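Side-chain contacts in probable amidase (Thermus thermophilus, PDB 2DC0), which is a probable amidase, a member of the amidase family with an alpha/beta fold built on a large mixed beta sheet: residues F76-K79 and G80-T83; E97-A100 and V101-L104; V284-R287 and L288-E292; A332-E335 and A336-E340. All coordinates share one frame; numbering follows the deposited sequence.

Contact 1 of 4, residues F76-K79 and G80-T83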
loop_
_atom_site.group_PDB
_atom_site.type_symbol
_atom_site.label_atom_id
_atom_site.label_comp_id
_atom_site.label_asym_id
_atom_site.label_seq_id
_atom_site.Cartn_x
_atom_site.Cartn_y
_atom_site.Cartn_z
ATOM N N PHE A 76 17.751 17.717 -7.085
ATOM C CA PHE A 76 18.336 17.543 -5.756
ATOM C C PHE A 76 19.311 18.706 -5.519
ATOM O O PHE A 76 20.277 18.877 -6.267
ATOM C CB PHE A 76 19.156 16.247 -5.670
ATOM C CG PHE A 76 18.338 14.985 -5.602
ATOM C CD1 PHE A 76 17.654 14.636 -4.439
ATOM C CD2 PHE A 76 18.299 14.112 -6.689
ATOM C CE1 PHE A 76 16.946 13.430 -4.359
ATOM C CE2 PHE A 76 17.596 12.906 -6.621
ATOM C CZ PHE A 76 16.918 12.563 -5.456
ATOM N N PRO A 77 19.068 19.527 -4.493
ATOM C CA PRO A 77 20.002 20.631 -4.258
ATOM C C PRO A 77 21.377 20.097 -3.846
ATOM O O PRO A 77 21.481 19.132 -3.089
ATOM C CB PRO A 77 19.325 21.417 -3.141
ATOM C CG PRO A 77 17.867 21.217 -3.458
ATOM C CD PRO A 77 17.814 19.737 -3.749
ATOM N N VAL A 78 22.429 20.713 -4.370
ATOM C CA VAL A 78 23.793 20.315 -4.041
ATOM C C VAL A 78 24.537 21.595 -3.673
ATOM O O VAL A 78 24.404 22.609 -4.355
ATOM C CB VAL A 78 24.494 19.635 -5.253
ATOM C CG1 VAL A 78 25.964 19.400 -4.950
ATOM C CG2 VAL A 78 23.810 18.313 -5.578
ATOM N N LYS A 79 25.306 21.553 -2.592
ATOM C CA LYS A 79 26.050 22.729 -2.156
ATOM C C LYS A 79 26.952 23.269 -3.258
ATOM O O LYS A 79 27.669 22.509 -3.916
ATOM C CB LYS A 79 26.910 22.405 -0.932
ATOM C CG LYS A 79 26.134 22.041 0.319
ATOM C CD LYS A 79 27.079 21.901 1.503
ATOM C CE LYS A 79 26.312 21.698 2.801
ATOM N NZ LYS A 79 27.220 21.661 3.984
ATOM N N GLY A 80 26.908 24.583 -3.458
ATOM C CA GLY A 80 27.740 25.218 -4.468
ATOM C C GLY A 80 27.229 25.098 -5.892
ATOM O O GLY A 80 27.897 25.538 -6.821
ATOM N N MET A 81 26.047 24.513 -6.070
ATOM C CA MET A 81 25.479 24.338 -7.405
ATOM C C MET A 81 24.018 24.782 -7.484
ATOM O O MET A 81 23.243 24.579 -6.553
ATOM C CB MET A 81 25.573 22.864 -7.836
ATOM C CG MET A 81 26.988 22.330 -8.007
ATOM S SD MET A 81 27.076 20.628 -8.648
ATOM C CE MET A 81 28.360 19.964 -7.639
ATOM N N PRO A 82 23.625 25.410 -8.600
ATOM C CA PRO A 82 22.237 25.858 -8.755
ATOM C C PRO A 82 21.317 24.670 -9.042
ATOM O O PRO A 82 21.770 23.632 -9.526
ATOM C CB PRO A 82 22.317 26.813 -9.944
ATOM C CG PRO A 82 23.388 26.183 -10.788
ATOM C CD PRO A 82 24.448 25.857 -9.738
ATOM N N THR A 83 20.032 24.824 -8.731
ATOM C CA THR A 83 19.028 23.784 -8.981
ATOM C C THR A 83 18.002 24.390 -9.938
ATOM O O THR A 83 17.306 25.335 -9.575
ATOM C CB THR A 83 18.304 23.363 -7.676
ATOM O OG1 THR A 83 19.266 22.894 -6.718
ATOM C CG2 THR A 83 17.302 22.246 -7.960
HETATM O O HOH W 1 22.161 22.081 -6.791
#
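Val78 and Met81 form a local contact round a tight turn. They are the two ends of a type II beta turn in the loop that leads from strand 69-73 to helix 99-106. The turn is closed by one backbone bond, from Met81 N to Val78 O at 3.0 Å, with an N-H...O angle of 148°. Gly80 takes the third position with a positive phi of 79°, as a type II turn favours. The two flanking side chains lie side by side and point the same way. Met81 bends at its last torsion, and its CE meets Val78 CG1 at 3.6 Å. Val78 CG1 is placed there anti to its backbone N (chi1 172°). Lys114 of strand 110-115 touches both side chains, and Tyr39 of strand 37-40 also touches Met81.

Further from the turn, the two arms are joined through a water. Val78 N donates to it at 2.8 Å. The water in turn donates to Met81 O at 2.7 Å, although other acceptors may compete for its protons. Thr83 OG1 is hydrogen-bonded to the same water at 3.0 Å. That hydroxyl also packs on Pro77, 3.4 Å from Pro77 CA and 3.9 Å from Pro77 CB. Behind this arm, Phe76 O accepts a bond from Lys114 NZ.

The chemistry is therefore mixed. One direct bond and a small apolar pair fix the turn itself. Beyond it, the water links Val78 N to Met81 O and to the Thr83 hydroxyl, perhaps in place of direct backbone pairing.

Contact 2 of 4, residues E97-A100 and V101-L104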
loop_
_atom_site.group_PDB
_atom_site.type_symbol
_atom_site.label_atom_id
_atom_site.label_comp_id
_atom_site.label_asym_id
_atom_site.label_seq_id
_atom_site.Cartn_x
_atom_site.Cartn_y
_atom_site.Cartn_z
ATOM N N GLU A 97 20.926 21.858 0.391
ATOM C CA GLU A 97 21.332 20.502 0.062
ATOM C C GLU A 97 20.254 19.488 0.419
ATOM O O GLU A 97 19.657 19.557 1.498
ATOM C CB GLU A 97 22.617 20.157 0.807
ATOM C CG GLU A 97 23.073 18.731 0.630
ATOM C CD GLU A 97 24.340 18.441 1.403
ATOM O OE1 GLU A 97 24.352 18.678 2.633
ATOM O OE2 GLU A 97 25.324 17.978 0.785
ATOM N N ALA A 98 20.009 18.551 -0.490
ATOM C CA ALA A 98 19.010 17.513 -0.269
ATOM C C ALA A 98 19.575 16.487 0.700
ATOM O O ALA A 98 20.789 16.278 0.764
ATOM C CB ALA A 98 18.644 16.842 -1.591
ATOM N N ARG A 99 18.695 15.843 1.456
ATOM C CA ARG A 99 19.132 14.845 2.423
ATOM C C ARG A 99 19.905 13.708 1.769
ATOM O O ARG A 99 20.925 13.260 2.297
ATOM C CB ARG A 99 17.933 14.262 3.172
ATOM C CG ARG A 99 18.333 13.321 4.292
ATOM C CD ARG A 99 18.947 14.095 5.448
ATOM N NE ARG A 99 19.398 13.222 6.530
ATOM C CZ ARG A 99 20.540 12.538 6.521
ATOM N NH1 ARG A 99 21.361 12.620 5.485
ATOM N NH2 ARG A 99 20.864 11.771 7.553
ATOM N N ALA A 100 19.420 13.232 0.628
ATOM C CA ALA A 100 20.088 12.133 -0.064
ATOM C C ALA A 100 21.490 12.521 -0.522
ATOM O O ALA A 100 22.395 11.687 -0.550
ATOM C CB ALA A 100 19.250 11.673 -1.257
ATOM N N VAL A 101 21.659 13.786 -0.897
ATOM C CA VAL A 101 22.954 14.302 -1.340
ATOM C C VAL A 101 23.910 14.347 -0.147
ATOM O O VAL A 101 25.089 14.008 -0.264
ATOM C CB VAL A 101 22.790 15.718 -1.960
ATOM C CG1 VAL A 101 24.152 16.373 -2.183
ATOM C CG2 VAL A 101 22.051 15.605 -3.297
ATOM N N ARG A 102 23.391 14.758 1.006
ATOM C CA ARG A 102 24.193 14.819 2.221
ATOM C C ARG A 102 24.714 13.422 2.550
ATOM O O ARG A 102 25.828 13.271 3.051
ATOM C CB ARG A 102 23.350 15.355 3.383
ATOM C CG ARG A 102 24.077 15.381 4.716
ATOM C CD ARG A 102 23.260 16.090 5.792
ATOM N NE ARG A 102 23.063 17.504 5.480
ATOM C CZ ARG A 102 22.029 17.994 4.796
ATOM N NH1 ARG A 102 21.077 17.186 4.347
ATOM N NH2 ARG A 102 21.950 19.299 4.556
ATOM N N ARG A 103 23.906 12.403 2.270
ATOM C CA ARG A 103 24.312 11.023 2.521
ATOM C C ARG A 103 25.540 10.710 1.675
ATOM O O ARG A 103 26.502 10.118 2.156
ATOM C CB ARG A 103 23.185 10.053 2.156
ATOM C CG ARG A 103 22.065 9.946 3.188
ATOM C CD ARG A 103 22.535 9.192 4.421
ATOM N NE ARG A 103 21.492 9.064 5.439
ATOM C CZ ARG A 103 21.670 8.460 6.610
ATOM N NH1 ARG A 103 22.848 7.926 6.908
ATOM N NH2 ARG A 103 20.678 8.391 7.488
ATOM N N LEU A 104 25.504 11.119 0.411
ATOM C CA LEU A 104 26.612 10.870 -0.496
ATOM C C LEU A 104 27.834 11.698 -0.116
ATOM O O LEU A 104 28.948 11.177 -0.045
ATOM C CB LEU A 104 26.205 11.188 -1.937
ATOM C CG LEU A 104 25.081 10.348 -2.560
ATOM C CD1 LEU A 104 24.756 10.905 -3.932
ATOM C CD2 LEU A 104 25.494 8.883 -2.664
#
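Val101, in the first turn of helix 99-106, packs back on the two residues that lead into the helix. Its CG1 lies 3.6 Å from Glu97 OE2, and its CG2 lies 4.0 Å from Ala98 CB. Its N makes a weak bond to Ala98 O. Arg102 N makes the firmer bond to that oxygen, at 3.0 Å.

The Arg102 side chain bends at chi3 (-64°) and turns back to Glu97. Glu97 OE1 sits over one face of the guanidinium, 3.1 Å from Arg102 NH2, with the two flat groups steeply inclined, 78° apart. This salt bridge rests on charge alone, since no N-H points at the oxygen. Glu97 OE2 has its stronger partner in Arg105, further along the same helix, in a salt bridge to NE.

Arg103 runs beside Arg99. Their guanidinium planes are only 11° apart, and Arg99 NH2 lies over the face of Arg103, 3.4 Å from Arg103 NH2. Like charges meet here. Leu104 closes the segment with a weak bond from its N to Ala100 O at 3.3 Å.

Ala98 is the N-cap, and the whole forms the start of the helix in the beta-alpha-beta unit of strand 69-73, helix 99-106 and strand 110-115.

Contact 3 of 4, residues V284-R287 and L288-E292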
loop_
_atom_site.group_PDB
_atom_site.type_symbol
_atom_site.label_atom_id
_atom_site.label_comp_id
_atom_site.label_asym_id
_atom_site.label_seq_id
_atom_site.Cartn_x
_atom_site.Cartn_y
_atom_site.Cartn_z
ATOM N N VAL A 284 -5.267 5.698 -13.422
ATOM C CA VAL A 284 -5.152 5.936 -11.985
ATOM C C VAL A 284 -3.852 6.670 -11.676
ATOM O O VAL A 284 -3.848 7.699 -10.998
ATOM C CB VAL A 284 -5.175 4.604 -11.175
ATOM C CG1 VAL A 284 -4.884 4.877 -9.702
ATOM C CG2 VAL A 284 -6.535 3.929 -11.312
ATOM N N TYR A 285 -2.751 6.128 -12.186
ATOM C CA TYR A 285 -1.429 6.712 -11.985
ATOM C C TYR A 285 -1.388 8.149 -12.501
ATOM O O TYR A 285 -0.967 9.077 -11.803
ATOM C CB TYR A 285 -0.368 5.883 -12.727
ATOM C CG TYR A 285 0.973 6.574 -12.811
ATOM C CD1 TYR A 285 1.885 6.510 -11.757
ATOM C CD2 TYR A 285 1.290 7.379 -13.908
ATOM C CE1 TYR A 285 3.072 7.242 -11.793
ATOM C CE2 TYR A 285 2.473 8.112 -13.948
ATOM C CZ TYR A 285 3.353 8.045 -12.886
ATOM O OH TYR A 285 4.488 8.820 -12.890
ATOM N N THR A 286 -1.822 8.319 -13.741
ATOM C CA THR A 286 -1.818 9.629 -14.373
ATOM C C THR A 286 -2.557 10.701 -13.573
ATOM O O THR A 286 -2.010 11.772 -13.308
ATOM C CB THR A 286 -2.410 9.540 -15.780
ATOM O OG1 THR A 286 -1.615 8.642 -16.559
ATOM C CG2 THR A 286 -2.422 10.913 -16.453
ATOM N N ARG A 287 -3.792 10.412 -13.175
ATOM C CA ARG A 287 -4.568 11.383 -12.415
ATOM C C ARG A 287 -3.956 11.676 -11.053
ATOM O O ARG A 287 -3.859 12.832 -10.645
ATOM C CB ARG A 287 -6.009 10.894 -12.241
ATOM C CG ARG A 287 -6.699 10.614 -13.559
ATOM C CD ARG A 287 -8.197 10.410 -13.396
ATOM N NE ARG A 287 -8.832 10.174 -14.692
ATOM C CZ ARG A 287 -10.127 10.356 -14.938
ATOM N NH1 ARG A 287 -10.935 10.781 -13.975
ATOM N NH2 ARG A 287 -10.615 10.118 -16.149
ATOM N N LEU A 288 -3.532 10.632 -10.352
ATOM C CA LEU A 288 -2.950 10.808 -9.035
ATOM C C LEU A 288 -1.693 11.678 -9.075
ATOM O O LEU A 288 -1.571 12.631 -8.312
ATOM C CB LEU A 288 -2.639 9.438 -8.418
ATOM C CG LEU A 288 -2.401 9.440 -6.906
ATOM C CD1 LEU A 288 -2.593 8.043 -6.324
ATOM C CD2 LEU A 288 -1.000 9.958 -6.634
ATOM N N VAL A 289 -0.769 11.352 -9.975
ATOM C CA VAL A 289 0.478 12.095 -10.106
ATOM C C VAL A 289 0.275 13.524 -10.622
ATOM O O VAL A 289 0.825 14.471 -10.061
ATOM C CB VAL A 289 1.470 11.334 -11.032
ATOM C CG1 VAL A 289 2.644 12.240 -11.429
ATOM C CG2 VAL A 289 2.010 10.098 -10.295
ATOM N N ARG A 290 -0.500 13.690 -11.689
ATOM C CA ARG A 290 -0.730 15.032 -12.229
ATOM C C ARG A 290 -1.403 15.937 -11.203
ATOM O O ARG A 290 -1.093 17.127 -11.128
ATOM C CB ARG A 290 -1.574 14.964 -13.501
ATOM C CG ARG A 290 -0.809 14.370 -14.673
ATOM C CD ARG A 290 -1.637 14.351 -15.933
ATOM N NE ARG A 290 -0.851 13.930 -17.084
ATOM C CZ ARG A 290 -1.363 13.686 -18.284
ATOM N NH1 ARG A 290 -2.668 13.821 -18.483
ATOM N NH2 ARG A 290 -0.572 13.306 -19.280
ATOM N N TYR A 291 -2.317 15.377 -10.412
ATOM C CA TYR A 291 -2.998 16.165 -9.392
ATOM C C TYR A 291 -1.986 16.689 -8.381
ATOM O O TYR A 291 -1.963 17.886 -8.084
ATOM C CB TYR A 291 -4.045 15.330 -8.648
ATOM C CG TYR A 291 -4.770 16.110 -7.563
ATOM C CD1 TYR A 291 -5.888 16.889 -7.865
ATOM C CD2 TYR A 291 -4.311 16.103 -6.245
ATOM C CE1 TYR A 291 -6.533 17.645 -6.882
ATOM C CE2 TYR A 291 -4.949 16.854 -5.251
ATOM C CZ TYR A 291 -6.058 17.623 -5.582
ATOM O OH TYR A 291 -6.685 18.371 -4.616
ATOM N N GLU A 292 -1.153 15.796 -7.848
ATOM C CA GLU A 292 -0.152 16.197 -6.857
ATOM C C GLU A 292 0.893 17.131 -7.455
ATOM O O GLU A 292 1.281 18.114 -6.821
ATOM C CB GLU A 292 0.550 14.967 -6.242
ATOM C CG GLU A 292 -0.369 14.044 -5.431
ATOM C CD GLU A 292 0.388 12.981 -4.622
ATOM O OE1 GLU A 292 1.605 12.795 -4.831
ATOM O OE2 GLU A 292 -0.246 12.320 -3.776
#
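The Tyr285 ring carries Val289 CG2 over one face, and the Arg290 guanidinium carries Thr286 CG2 over one of its own. In each pair the partners are four residues, about one turn, apart on helix 281-296. The Val289 methyl makes a CH-pi contact, 3.8 Å from the centroid of the Tyr285 ring and 28° off the ring normal. It is shifted toward the rim, so its closest ring atom is Tyr285 CE1 at 3.4 Å. Tyr285 has CG anti to the backbone N (chi1 168°), which sends the ring along the helix to Val289. Beyond the pair, the tyrosine also rests on Thr168 and Arg378. A third flat group, the Tyr291 ring, turns to partners outside both segments: it stacks with Tyr327 and makes a cation-pi contact with Arg295.

Thr286 and Arg290 run side by side in the same direction. The Arg290 chain is extended from CG to NE, and its flat end slides over the methyl. Thr286 CG2 lies 3.5 Å from both Arg290 NE and Arg290 CZ, offset toward the rim. The threonine hydroxyl is turned to other partners: OG1 bonds to Tyr282 O one turn back and to Arg378 NH1.

The backbone beneath is regular. Val289 N bonds to Tyr285 O at 2.9 Å, Arg290 N to Thr286 O at 2.9 Å, and Leu288 N and Tyr291 N follow the same pattern.

In both pairs a methyl group meets a flat group from above. The contacts are probably mainly dispersive, with a CH-pi contact at Tyr285. Thr286 splits its roles: its methyl covers part of one Arg290 face while its hydroxyl serves the hydrogen bonds.

Contact 4 of 4, residues A332-E335 and A336-E340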
loop_
_atom_site.group_PDB
_atom_site.type_symbol
_atom_site.label_atom_id
_atom_site.label_comp_id
_atom_site.label_asym_id
_atom_site.label_seq_id
_atom_site.Cartn_x
_atom_site.Cartn_y
_atom_site.Cartn_z
ATOM N N ALA A 332 -8.200 5.907 -3.819
ATOM C CA ALA A 332 -8.927 4.685 -3.508
ATOM C C ALA A 332 -8.637 3.609 -4.560
ATOM O O ALA A 332 -8.497 2.433 -4.232
ATOM C CB ALA A 332 -10.440 4.968 -3.442
ATOM N N GLU A 333 -8.560 4.013 -5.823
ATOM C CA GLU A 333 -8.284 3.068 -6.895
ATOM C C GLU A 333 -6.888 2.468 -6.745
ATOM O O GLU A 333 -6.665 1.309 -7.107
ATOM C CB GLU A 333 -8.416 3.741 -8.267
ATOM C CG GLU A 333 -9.846 4.119 -8.650
ATOM C CD GLU A 333 -10.812 2.942 -8.568
ATOM O OE1 GLU A 333 -10.484 1.856 -9.094
ATOM O OE2 GLU A 333 -11.908 3.103 -7.981
ATOM N N ARG A 334 -5.946 3.247 -6.219
ATOM C CA ARG A 334 -4.594 2.738 -6.021
ATOM C C ARG A 334 -4.611 1.650 -4.962
ATOM O O ARG A 334 -3.979 0.614 -5.123
ATOM C CB ARG A 334 -3.624 3.847 -5.584
ATOM C CG ARG A 334 -2.312 3.279 -5.033
ATOM C CD ARG A 334 -1.176 4.291 -4.994
ATOM N NE ARG A 334 -1.369 5.362 -4.023
ATOM C CZ ARG A 334 -0.498 6.349 -3.838
ATOM N NH1 ARG A 334 0.618 6.389 -4.560
ATOM N NH2 ARG A 334 -0.742 7.299 -2.944
ATOM N N GLU A 335 -5.328 1.890 -3.868
ATOM C CA GLU A 335 -5.389 0.893 -2.809
ATOM C C GLU A 335 -6.048 -0.384 -3.323
ATOM O O GLU A 335 -5.648 -1.487 -2.953
ATOM C CB GLU A 335 -6.139 1.449 -1.590
ATOM C CG GLU A 335 -5.368 2.574 -0.870
ATOM C CD GLU A 335 -3.893 2.230 -0.674
ATOM O OE1 GLU A 335 -3.597 1.169 -0.065
ATOM O OE2 GLU A 335 -3.025 3.016 -1.131
ATOM N N ALA A 336 -7.042 -0.236 -4.191
ATOM C CA ALA A 336 -7.735 -1.393 -4.751
ATOM C C ALA A 336 -6.806 -2.294 -5.576
ATOM O O ALA A 336 -7.065 -3.484 -5.716
ATOM C CB ALA A 336 -8.912 -0.929 -5.611
ATOM N N LEU A 337 -5.730 -1.730 -6.116
ATOM C CA LEU A 337 -4.793 -2.500 -6.934
ATOM C C LEU A 337 -3.709 -3.199 -6.124
ATOM O O LEU A 337 -3.081 -4.148 -6.599
ATOM C CB LEU A 337 -4.118 -1.589 -7.957
ATOM C CG LEU A 337 -5.027 -0.959 -9.018
ATOM C CD1 LEU A 337 -4.281 0.156 -9.733
ATOM C CD2 LEU A 337 -5.481 -2.025 -9.997
ATOM N N ARG A 338 -3.492 -2.722 -4.905
ATOM C CA ARG A 338 -2.458 -3.268 -4.039
ATOM C C ARG A 338 -2.562 -4.778 -3.820
ATOM O O ARG A 338 -1.560 -5.484 -3.924
ATOM C CB ARG A 338 -2.465 -2.515 -2.698
ATOM C CG ARG A 338 -1.153 -2.596 -1.933
ATOM C CD ARG A 338 -1.141 -1.658 -0.724
ATOM N NE ARG A 338 -1.309 -0.250 -1.087
ATOM C CZ ARG A 338 -0.347 0.534 -1.569
ATOM N NH1 ARG A 338 0.878 0.061 -1.757
ATOM N NH2 ARG A 338 -0.609 1.804 -1.856
ATOM N N LEU A 339 -3.763 -5.284 -3.542
ATOM C CA LEU A 339 -3.922 -6.725 -3.308
ATOM C C LEU A 339 -3.537 -7.558 -4.538
ATOM O O LEU A 339 -3.000 -8.662 -4.404
ATOM C CB LEU A 339 -5.362 -7.053 -2.878
ATOM C CG LEU A 339 -5.674 -8.509 -2.512
ATOM C CD1 LEU A 339 -4.743 -8.991 -1.400
ATOM C CD2 LEU A 339 -7.134 -8.624 -2.073
ATOM N N GLU A 340 -3.806 -7.026 -5.729
ATOM C CA GLU A 340 -3.473 -7.715 -6.981
ATOM C C GLU A 340 -1.976 -7.969 -7.124
ATOM O O GLU A 340 -1.551 -9.042 -7.563
ATOM C CB GLU A 340 -3.928 -6.899 -8.192
ATOM C CG GLU A 340 -5.372 -7.087 -8.581
ATOM C CD GLU A 340 -5.697 -6.393 -9.887
ATOM O OE1 GLU A 340 -4.901 -6.524 -10.843
ATOM O OE2 GLU A 340 -6.749 -5.726 -9.957
HETATM O O HOH W 2 -6.109 -4.061 -2.457
#
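Ala336 N bonds to Ala332 O at 3.0 Å in the ordinary helical way, but Leu337 N and Arg338 N make shorter bonds to the oxygens three residues back, Arg334 O and Glu335 O, from above the carbonyl planes, and weak ones four back.

Glu335 and Arg338 form a two-pronged, side-on salt bridge. Arg338 NE meets Glu335 OE1 at 2.9 Å, and Arg338 NH2 meets Glu335 OE2 at 2.8 Å. Both oxygens are approached on the syn side, though somewhat out of the carboxylate plane, and the two flat groups are only 20° apart. Glu335 reaches this position by bending at chi2 (-45°). Arg334 runs beside Arg338, its CG 3.9 Å from Arg338 NH2, while its own NH2 is bonded to Ser202. Below the ion pair, Leu339 N is 4.3 Å from Glu335 O, and a water bridges them, donating to Glu335 O at 2.7 Å and accepting from Leu339 N at 2.9 Å.

Glu335 OE1 also bridges to Arg338 NH2 of the second subunit, and Glu333 pairs with Arg201 of that subunit. The arrangement is an i to i+3 intrahelical ion pair on helix 324-345, extended into a charge network across the dimer interface.

In the fold
Along the chain the four contacts come in series, and they fall into two pairs. Contacts 1 and 2 lie with centres about 10 Å apart, on the connection between neighbouring parallel strands 69-73 and 110-115 of the main sheet. They touch where Pro77 O meets Ala98 N, so the turn loop is tied to the start of helix 99-106. Contacts 3 and 4 have centres about 14 Å apart. There helices 281-296 and 324-345 pack, with Val284 on Glu333 and Leu288 on Arg334. Between the pairs, centres are about 27 to 37 Å apart and nothing touches. Contact 4 lies at the subunit interface, and contact 3 reaches the second subunit through Tyr291.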